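Side-chain contacts in T9SS C-terminal target domain-containing protein (Bacteroides cellulosilyticus, PDB 5JVK), which probably hydrolyses O-glycosidic bonds, as a family 39 glycoside hydrolase from a gut bacterium: residues V108-P113 / S119-L124; Q157-S162 / I167-V172. One frame throughout, in Å; residues are numbered along the deposited sequence.

Contacts 1 and 2 both lie in the eight-stranded parallel barrel, yet join their elements by different chemistry. Both are largely buried, and their centres lie about 10 Å apart. Contact 1 sets the loop after strand 106-109 against helix 118-127, and contact 2 sets helix 153-164 against the start of strand 168-174. The first buries 142 Å² and has no hydrogen bond across it; P113 is its partly exposed member. The second buries 230 Å² and includes a backbone bond where the chain turns from helix to strand. F158 and S162 of contact 2 both pack on F122 of contact 1, and F158 also on V110.

Contact 1 of 2, residues V108-P113 / S119-L124; sequences VCVHPP and SKTFRL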
ATOM      1  N   VAL A 108      -2.353   2.447  -1.791  1.00 24.27           N
ATOM      2  CA  VAL A 108      -0.920   2.753  -1.825  1.00 24.35           C
ATOM      3  C   VAL A 108      -0.685   4.255  -2.014  1.00 24.74           C
ATOM      4  O   VAL A 108      -1.381   4.905  -2.790  1.00 24.41           O
ATOM      5  CB  VAL A 108      -0.196   1.938  -2.927  1.00 24.47           C
ATOM      6  CG1 VAL A 108      -0.664   2.334  -4.325  1.00 24.42           C
ATOM      7  CG2 VAL A 108       1.318   2.075  -2.799  1.00 24.51           C
ATOM      8  N   CYS A 109       0.294   4.799  -1.292  1.00 25.37           N
ATOM      9  CA  CYS A 109       0.655   6.216  -1.410  1.00 25.65           C
ATOM     10  C   CYS A 109       1.499   6.420  -2.658  1.00 25.89           C
ATOM     11  O   CYS A 109       2.482   5.709  -2.862  1.00 25.85           O
ATOM     12  CB  CYS A 109       1.411   6.690  -0.169  1.00 25.57           C
ATOM     13  SG  CYS A 109       0.378   6.717   1.314  1.00 25.62           S
ATOM     14  N   VAL A 110       1.105   7.389  -3.484  1.00 26.82           N
ATOM     15  CA  VAL A 110       1.723   7.620  -4.793  1.00 27.82           C
ATOM     16  C   VAL A 110       2.132   9.086  -4.942  1.00 28.82           C
ATOM     17  O   VAL A 110       1.282   9.982  -4.949  1.00 28.16           O
ATOM     18  CB  VAL A 110       0.760   7.256  -5.949  1.00 27.71           C
ATOM     19  CG1 VAL A 110       1.481   7.329  -7.293  1.00 27.79           C
ATOM     20  CG2 VAL A 110       0.160   5.871  -5.737  1.00 27.76           C
ATOM     21  N   HIS A 111       3.437   9.315  -5.060  1.00 30.31           N
ATOM     22  CA  HIS A 111       3.968  10.626  -5.431  1.00 31.85           C
ATOM     23  C   HIS A 111       3.965  10.741  -6.961  1.00 32.93           C
ATOM     24  O   HIS A 111       3.886   9.717  -7.649  1.00 32.23           O
ATOM     25  CB  HIS A 111       5.387  10.801  -4.892  1.00 32.16           C
ATOM     26  CG  HIS A 111       5.482  10.689  -3.404  1.00 32.64           C
ATOM     27  ND1 HIS A 111       4.923  11.617  -2.552  1.00 33.27           N
ATOM     28  CD2 HIS A 111       6.062   9.758  -2.615  1.00 33.07           C
ATOM     29  CE1 HIS A 111       5.160  11.264  -1.302  1.00 33.03           C
ATOM     30  NE2 HIS A 111       5.851  10.139  -1.313  1.00 33.27           N
ATOM     31  N   PRO A 112       4.044  11.978  -7.501  1.00 34.81           N
ATOM     32  CA  PRO A 112       4.117  12.148  -8.960  1.00 36.09           C
ATOM     33  C   PRO A 112       5.291  11.376  -9.584  1.00 37.43           C
ATOM     34  O   PRO A 112       6.387  11.385  -9.009  1.00 37.83           O
ATOM     35  CB  PRO A 112       4.320  13.657  -9.128  1.00 35.76           C
ATOM     36  CG  PRO A 112       3.707  14.256  -7.914  1.00 35.64           C
ATOM     37  CD  PRO A 112       3.969  13.279  -6.807  1.00 35.22           C
ATOM     38  N   PRO A 113       5.067  10.686 -10.723  1.00 38.73           N
ATOM     39  CA  PRO A 113       6.193  10.014 -11.383  1.00 39.94           C
ATOM     40  C   PRO A 113       7.247  10.998 -11.888  1.00 41.78           C
ATOM     41  O   PRO A 113       6.902  12.094 -12.336  1.00 42.48           O
ATOM     42  CB  PRO A 113       5.534   9.281 -12.558  1.00 39.46           C
ATOM     43  CG  PRO A 113       4.107   9.131 -12.171  1.00 39.21           C
ATOM     44  CD  PRO A 113       3.780  10.344 -11.358  1.00 39.00           C
ATOM     45  N   SER A 119       0.253   6.797 -17.059  1.00 37.09           N
ATOM     46  CA  SER A 119      -0.313   5.522 -17.516  1.00 36.71           C
ATOM     47  C   SER A 119       0.573   4.322 -17.160  1.00 34.85           C
ATOM     48  O   SER A 119       0.061   3.270 -16.786  1.00 34.82           O
ATOM     49  CB  SER A 119      -0.578   5.558 -19.025  1.00 37.63           C
ATOM     50  OG  SER A 119       0.606   5.868 -19.736  1.00 39.77           O
ATOM     51  N   LYS A 120       1.891   4.493 -17.265  1.00 33.16           N
ATOM     52  CA  LYS A 120       2.852   3.441 -16.907  1.00 32.14           C
ATOM     53  C   LYS A 120       2.843   3.145 -15.410  1.00 31.20           C
ATOM     54  O   LYS A 120       2.764   1.986 -15.009  1.00 30.89           O
ATOM     55  CB  LYS A 120       4.269   3.826 -17.350  1.00 32.05           C
ATOM     56  CG  LYS A 120       5.314   2.738 -17.120  1.00 32.01           C
ATOM     57  CD  LYS A 120       6.555   2.925 -17.984  1.00 32.03           C
ATOM     58  CE  LYS A 120       7.360   4.161 -17.607  1.00 31.97           C
ATOM     59  NZ  LYS A 120       7.967   4.061 -16.253  1.00 32.10           N
ATOM     60  N   THR A 121       2.930   4.198 -14.599  1.00 30.54           N
ATOM     61  CA  THR A 121       2.903   4.073 -13.137  1.00 30.13           C
ATOM     62  C   THR A 121       1.594   3.435 -12.650  1.00 30.10           C
ATOM     63  O   THR A 121       1.627   2.560 -11.787  1.00 29.74           O
ATOM     64  CB  THR A 121       3.158   5.438 -12.441  1.00 29.76           C
ATOM     65  OG1 THR A 121       4.522   5.829 -12.650  1.00 29.30           O
ATOM     66  CG2 THR A 121       2.898   5.377 -10.934  1.00 29.59           C
ATOM     67  N   PHE A 122       0.461   3.853 -13.215  1.00 30.49           N
ATOM     68  CA  PHE A 122      -0.846   3.305 -12.813  1.00 31.06           C
ATOM     69  C   PHE A 122      -1.131   1.902 -13.340  1.00 32.04           C
ATOM     70  O   PHE A 122      -1.932   1.180 -12.746  1.00 32.45           O
ATOM     71  CB  PHE A 122      -1.993   4.268 -13.142  1.00 30.72           C
ATOM     72  CG  PHE A 122      -2.273   5.239 -12.036  1.00 30.46           C
ATOM     73  CD1 PHE A 122      -1.440   6.331 -11.825  1.00 30.24           C
ATOM     74  CD2 PHE A 122      -3.333   5.026 -11.163  1.00 30.28           C
ATOM     75  CE1 PHE A 122      -1.681   7.211 -10.782  1.00 30.76           C
ATOM     76  CE2 PHE A 122      -3.581   5.902 -10.122  1.00 30.38           C
ATOM     77  CZ  PHE A 122      -2.755   6.997  -9.929  1.00 30.62           C
ATOM     78  N   ARG A 123      -0.482   1.522 -14.436  1.00 33.46           N
ATOM     79  CA  ARG A 123      -0.491   0.131 -14.900  1.00 34.87           C
ATOM     80  C   ARG A 123       0.268  -0.760 -13.908  1.00 33.44           C
ATOM     81  O   ARG A 123      -0.157  -1.882 -13.623  1.00 33.59           O
ATOM     82  CB  ARG A 123       0.126   0.035 -16.299  1.00 37.58           C
ATOM     83  CG  ARG A 123       0.003  -1.320 -16.983  1.00 40.55           C
ATOM     84  CD  ARG A 123       0.505  -1.234 -18.421  1.00 43.24           C
ATOM     85  NE  ARG A 123       1.112  -2.486 -18.886  1.00 45.81           N
ATOM     86  CZ  ARG A 123       1.897  -2.613 -19.962  1.00 47.77           C
ATOM     87  NH1 ARG A 123       2.198  -1.565 -20.733  1.00 48.00           N
ATOM     88  NH2 ARG A 123       2.394  -3.809 -20.276  1.00 48.88           N
ATOM     89  N   LEU A 124       1.383  -0.248 -13.384  1.00 31.62           N
ATOM     90  CA  LEU A 124       2.167  -0.956 -12.367  1.00 30.50           C
ATOM     91  C   LEU A 124       1.444  -1.022 -11.016  1.00 30.11           C
ATOM     92  O   LEU A 124       1.554  -2.022 -10.309  1.00 29.58           O
ATOM     93  CB  LEU A 124       3.552  -0.318 -12.207  1.00 30.27           C
ATOM     94  CG  LEU A 124       4.479  -0.442 -13.423  1.00 30.03           C
ATOM     95  CD1 LEU A 124       5.565   0.620 -13.411  1.00 30.06           C
ATOM     96  CD2 LEU A 124       5.100  -1.827 -13.491  1.00 30.30           C
TER
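In the first beta-alpha-beta unit of the eight-stranded barrel, P113, on the loop that leaves strand 106-109, packs against T121 in the first turn of helix 118-127. The P113 CG corner of the pyrrolidine ring meets the hydroxyl of T121 most closely, 3.4 Å from T121 OG1, with T121 CB behind it at 3.8 Å. The neighbouring ring carbon shares the hydroxyl, with P113 CB 3.6 Å from T121 OG1, whereas the methyl T121 CG2 is a looser neighbour of P113 CG at 4.1 Å. No hydrogen bond crosses here; the hydroxyl meets the proline through its ring carbons. The fork of T121 is set by its first torsion (chi1 -69°), which leaves OG1 beside the backbone N and sends CG2 the other way, anti to that N and on toward V110. There T121 CG2 faces V110 CG1 at 4.4 Å, a distant methyl-to-methyl approach.

Such a unit runs strand 106-109, helix 118-127, strand 132-138, the right-handed crossover repeated around a TIM barrel, and V110 sits just past the end of its first strand. The V110 side chain sets out toward the helix, while its backbone stays tied to the next strand: V110 O accepts a hydrogen bond from T135 OG1, and the V110 backbone also pairs with R134. F122, next along the helix, leans its ring the same way, bringing F122 CE1 to 4.7 Å from V110 CG1, and it packs on I133 as well. Elsewhere on the helix, K120 NZ forms a salt bridge with D115, and the K120 side chain makes a cation-pi contact with F399.

Contact 2 of 2, residues Q157-S162 / I167-V172; sequences QFVSAS and IKPLIV
The carbonyl plane of S162 faces I167, while that of F158, one helical turn earlier, holds S162 itself. The C=O of S162 accepts I167 N at 2.8 Å, with the donor tilted 31° from its plane. The C=O of F158 is gripped on both faces: S162 OG comes over one at 2.7 Å, and S162 N reaches it from the other. The first torsion of S162 (chi1 -57°) swings OG anti to its own carbonyl carbon, back along the helix toward F158. With an alanine here, F158 O would probably lose one of its two donors and P169 the hydroxyl resting near its ring.

The elements joined are the end of helix 153-164 and the start of strand 168-174, a helix-to-strand return of the beta/alpha barrel, so the I167 bond ties the two ends of the turn together. The I167 side chain follows, its CB 3.5 Å from S162 O and 4.1 Å from S162 CB. Deeper along the strand, the P169 ring takes over. P169 CG lies 4.0 Å from S162 CB and, on the helix's previous turn, 4.3 Å from V159 CG2, an apolar approach. The F158 ring looks elsewhere, meeting Y118 edge-to-face and packing on T135 of the adjacent strand.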
ATOM      1  N   GLN A 157      -4.338  14.619 -14.010  1.00 41.70           N
ATOM      2  CA  GLN A 157      -3.521  13.457 -14.393  1.00 41.86           C
ATOM      3  C   GLN A 157      -3.718  12.268 -13.445  1.00 41.26           C
ATOM      4  O   GLN A 157      -3.952  11.144 -13.902  1.00 40.54           O
ATOM      5  CB  GLN A 157      -2.029  13.828 -14.460  1.00 42.44           C
ATOM      6  CG  GLN A 157      -1.652  14.706 -15.646  1.00 43.18           C
ATOM      7  CD  GLN A 157      -0.179  15.094 -15.646  1.00 44.20           C
ATOM      8  OE1 GLN A 157       0.270  15.861 -14.792  1.00 44.93           O
ATOM      9  NE2 GLN A 157       0.579  14.574 -16.611  1.00 44.14           N
ATOM     10  N   PHE A 158      -3.623  12.530 -12.139  1.00 40.65           N
ATOM     11  CA  PHE A 158      -3.838  11.505 -11.098  1.00 39.90           C
ATOM     12  C   PHE A 158      -5.228  10.867 -11.176  1.00 39.61           C
ATOM     13  O   PHE A 158      -5.350   9.639 -11.181  1.00 39.36           O
ATOM     14  CB  PHE A 158      -3.626  12.078  -9.677  1.00 39.66           C
ATOM     15  CG  PHE A 158      -2.248  11.839  -9.119  1.00 39.46           C
ATOM     16  CD1 PHE A 158      -1.361  12.894  -8.910  1.00 39.16           C
ATOM     17  CD2 PHE A 158      -1.836  10.551  -8.790  1.00 39.62           C
ATOM     18  CE1 PHE A 158      -0.093  12.666  -8.392  1.00 38.85           C
ATOM     19  CE2 PHE A 158      -0.570  10.319  -8.273  1.00 39.07           C
ATOM     20  CZ  PHE A 158       0.304  11.377  -8.074  1.00 38.61           C
ATOM     21  N   VAL A 159      -6.259  11.705 -11.252  1.00 39.07           N
ATOM     22  CA  VAL A 159      -7.650  11.242 -11.190  1.00 39.16           C
ATOM     23  C   VAL A 159      -8.072  10.479 -12.454  1.00 39.10           C
ATOM     24  O   VAL A 159      -8.731   9.444 -12.350  1.00 39.73           O
ATOM     25  CB  VAL A 159      -8.623  12.407 -10.880  1.00 39.22           C
ATOM     26  CG1 VAL A 159     -10.080  11.954 -10.951  1.00 39.37           C
ATOM     27  CG2 VAL A 159      -8.331  12.976  -9.498  1.00 39.42           C
ATOM     28  N   SER A 160      -7.699  10.974 -13.633  1.00 39.27           N
ATOM     29  CA  SER A 160      -8.046  10.290 -14.889  1.00 39.60           C
ATOM     30  C   SER A 160      -7.311   8.950 -15.025  1.00 38.70           C
ATOM     31  O   SER A 160      -7.907   7.958 -15.449  1.00 38.92           O
ATOM     32  CB  SER A 160      -7.777  11.183 -16.109  1.00 40.05           C
ATOM     33  OG  SER A 160      -6.396  11.266 -16.402  1.00 41.38           O
ATOM     34  N   ALA A 161      -6.030   8.931 -14.654  1.00 37.74           N
ATOM     35  CA  ALA A 161      -5.239   7.694 -14.631  1.00 37.19           C
ATOM     36  C   ALA A 161      -5.782   6.664 -13.634  1.00 36.61           C
ATOM     37  O   ALA A 161      -5.708   5.462 -13.889  1.00 37.14           O
ATOM     38  CB  ALA A 161      -3.778   7.997 -14.331  1.00 37.02           C
ATOM     39  N   SER A 162      -6.318   7.133 -12.507  1.00 35.64           N
ATOM     40  CA  SER A 162      -6.976   6.257 -11.531  1.00 35.61           C
ATOM     41  C   SER A 162      -8.255   5.630 -12.095  1.00 35.81           C
ATOM     42  O   SER A 162      -8.549   4.465 -11.824  1.00 35.89           O
ATOM     43  CB  SER A 162      -7.318   7.021 -10.242  1.00 35.35           C
ATOM     44  OG  SER A 162      -6.175   7.621  -9.661  1.00 34.70           O
ATOM     45  N   ILE A 167      -9.538   2.669  -9.972  1.00 31.01           N
ATOM     46  CA  ILE A 167      -8.958   2.979  -8.669  1.00 30.95           C
ATOM     47  C   ILE A 167      -9.636   4.230  -8.105  1.00 31.30           C
ATOM     48  O   ILE A 167      -9.808   5.214  -8.821  1.00 31.86           O
ATOM     49  CB  ILE A 167      -7.428   3.176  -8.796  1.00 30.74           C
ATOM     50  CG1 ILE A 167      -6.746   1.834  -9.103  1.00 30.57           C
ATOM     51  CG2 ILE A 167      -6.833   3.782  -7.529  1.00 30.72           C
ATOM     52  CD1 ILE A 167      -5.335   1.953  -9.640  1.00 30.41           C
ATOM     53  N   LYS A 168     -10.022   4.175  -6.830  1.00 31.60           N
ATOM     54  CA  LYS A 168     -10.613   5.321  -6.132  1.00 32.10           C
ATOM     55  C   LYS A 168      -9.510   6.174  -5.497  1.00 31.76           C
ATOM     56  O   LYS A 168      -8.862   5.716  -4.551  1.00 31.83           O
ATOM     57  CB  LYS A 168     -11.573   4.855  -5.037  1.00 33.41           C
ATOM     58  CG  LYS A 168     -12.828   4.170  -5.544  1.00 34.59           C
ATOM     59  CD  LYS A 168     -13.798   3.924  -4.399  1.00 35.89           C
ATOM     60  CE  LYS A 168     -14.922   2.984  -4.804  1.00 37.29           C
ATOM     61  NZ  LYS A 168     -15.722   2.549  -3.626  1.00 38.23           N
ATOM     62  N   PRO A 169      -9.296   7.415  -5.991  1.00 30.77           N
ATOM     63  CA  PRO A 169      -8.245   8.233  -5.384  1.00 30.11           C
ATOM     64  C   PRO A 169      -8.694   8.913  -4.088  1.00 29.25           C
ATOM     65  O   PRO A 169      -9.828   9.390  -4.003  1.00 28.94           O
ATOM     66  CB  PRO A 169      -7.928   9.274  -6.467  1.00 30.32           C
ATOM     67  CG  PRO A 169      -9.062   9.232  -7.436  1.00 30.53           C
ATOM     68  CD  PRO A 169     -10.030   8.165  -7.023  1.00 30.48           C
ATOM     69  N   LEU A 170      -7.800   8.922  -3.097  1.00 28.37           N
ATOM     70  CA  LEU A 170      -7.967   9.663  -1.846  1.00 27.66           C
ATOM     71  C   LEU A 170      -6.965  10.811  -1.869  1.00 27.62           C
ATOM     72  O   LEU A 170      -5.803  10.601  -2.203  1.00 27.71           O
ATOM     73  CB  LEU A 170      -7.706   8.739  -0.656  1.00 27.29           C
ATOM     74  CG  LEU A 170      -7.888   9.280   0.773  1.00 26.95           C
ATOM     75  CD1 LEU A 170      -8.359   8.176   1.710  1.00 26.88           C
ATOM     76  CD2 LEU A 170      -6.617   9.920   1.326  1.00 26.92           C
ATOM     77  N   ILE A 171      -7.408  12.020  -1.519  1.00 27.66           N
ATOM     78  CA  ILE A 171      -6.573  13.223  -1.642  1.00 27.78           C
ATOM     79  C   ILE A 171      -6.360  13.876  -0.279  1.00 28.28           C
ATOM     80  O   ILE A 171      -7.326  14.217   0.406  1.00 27.75           O
ATOM     81  CB  ILE A 171      -7.196  14.254  -2.617  1.00 27.68           C
ATOM     82  CG1 ILE A 171      -7.443  13.625  -3.999  1.00 27.49           C
ATOM     83  CG2 ILE A 171      -6.322  15.503  -2.742  1.00 27.60           C
ATOM     84  CD1 ILE A 171      -6.196  13.249  -4.780  1.00 27.43           C
ATOM     85  N   VAL A 172      -5.091  14.052   0.098  1.00 29.02           N
ATOM     86  CA  VAL A 172      -4.736  14.752   1.336  1.00 29.89           C
ATOM     87  C   VAL A 172      -4.448  16.227   1.027  1.00 30.70           C
ATOM     88  O   VAL A 172      -3.494  16.558   0.322  1.00 30.59           O
ATOM     89  CB  VAL A 172      -3.596  14.046   2.140  1.00 30.15           C
ATOM     90  CG1 VAL A 172      -2.260  14.024   1.402  1.00 30.28           C
ATOM     91  CG2 VAL A 172      -3.430  14.689   3.513  1.00 30.02           C
TER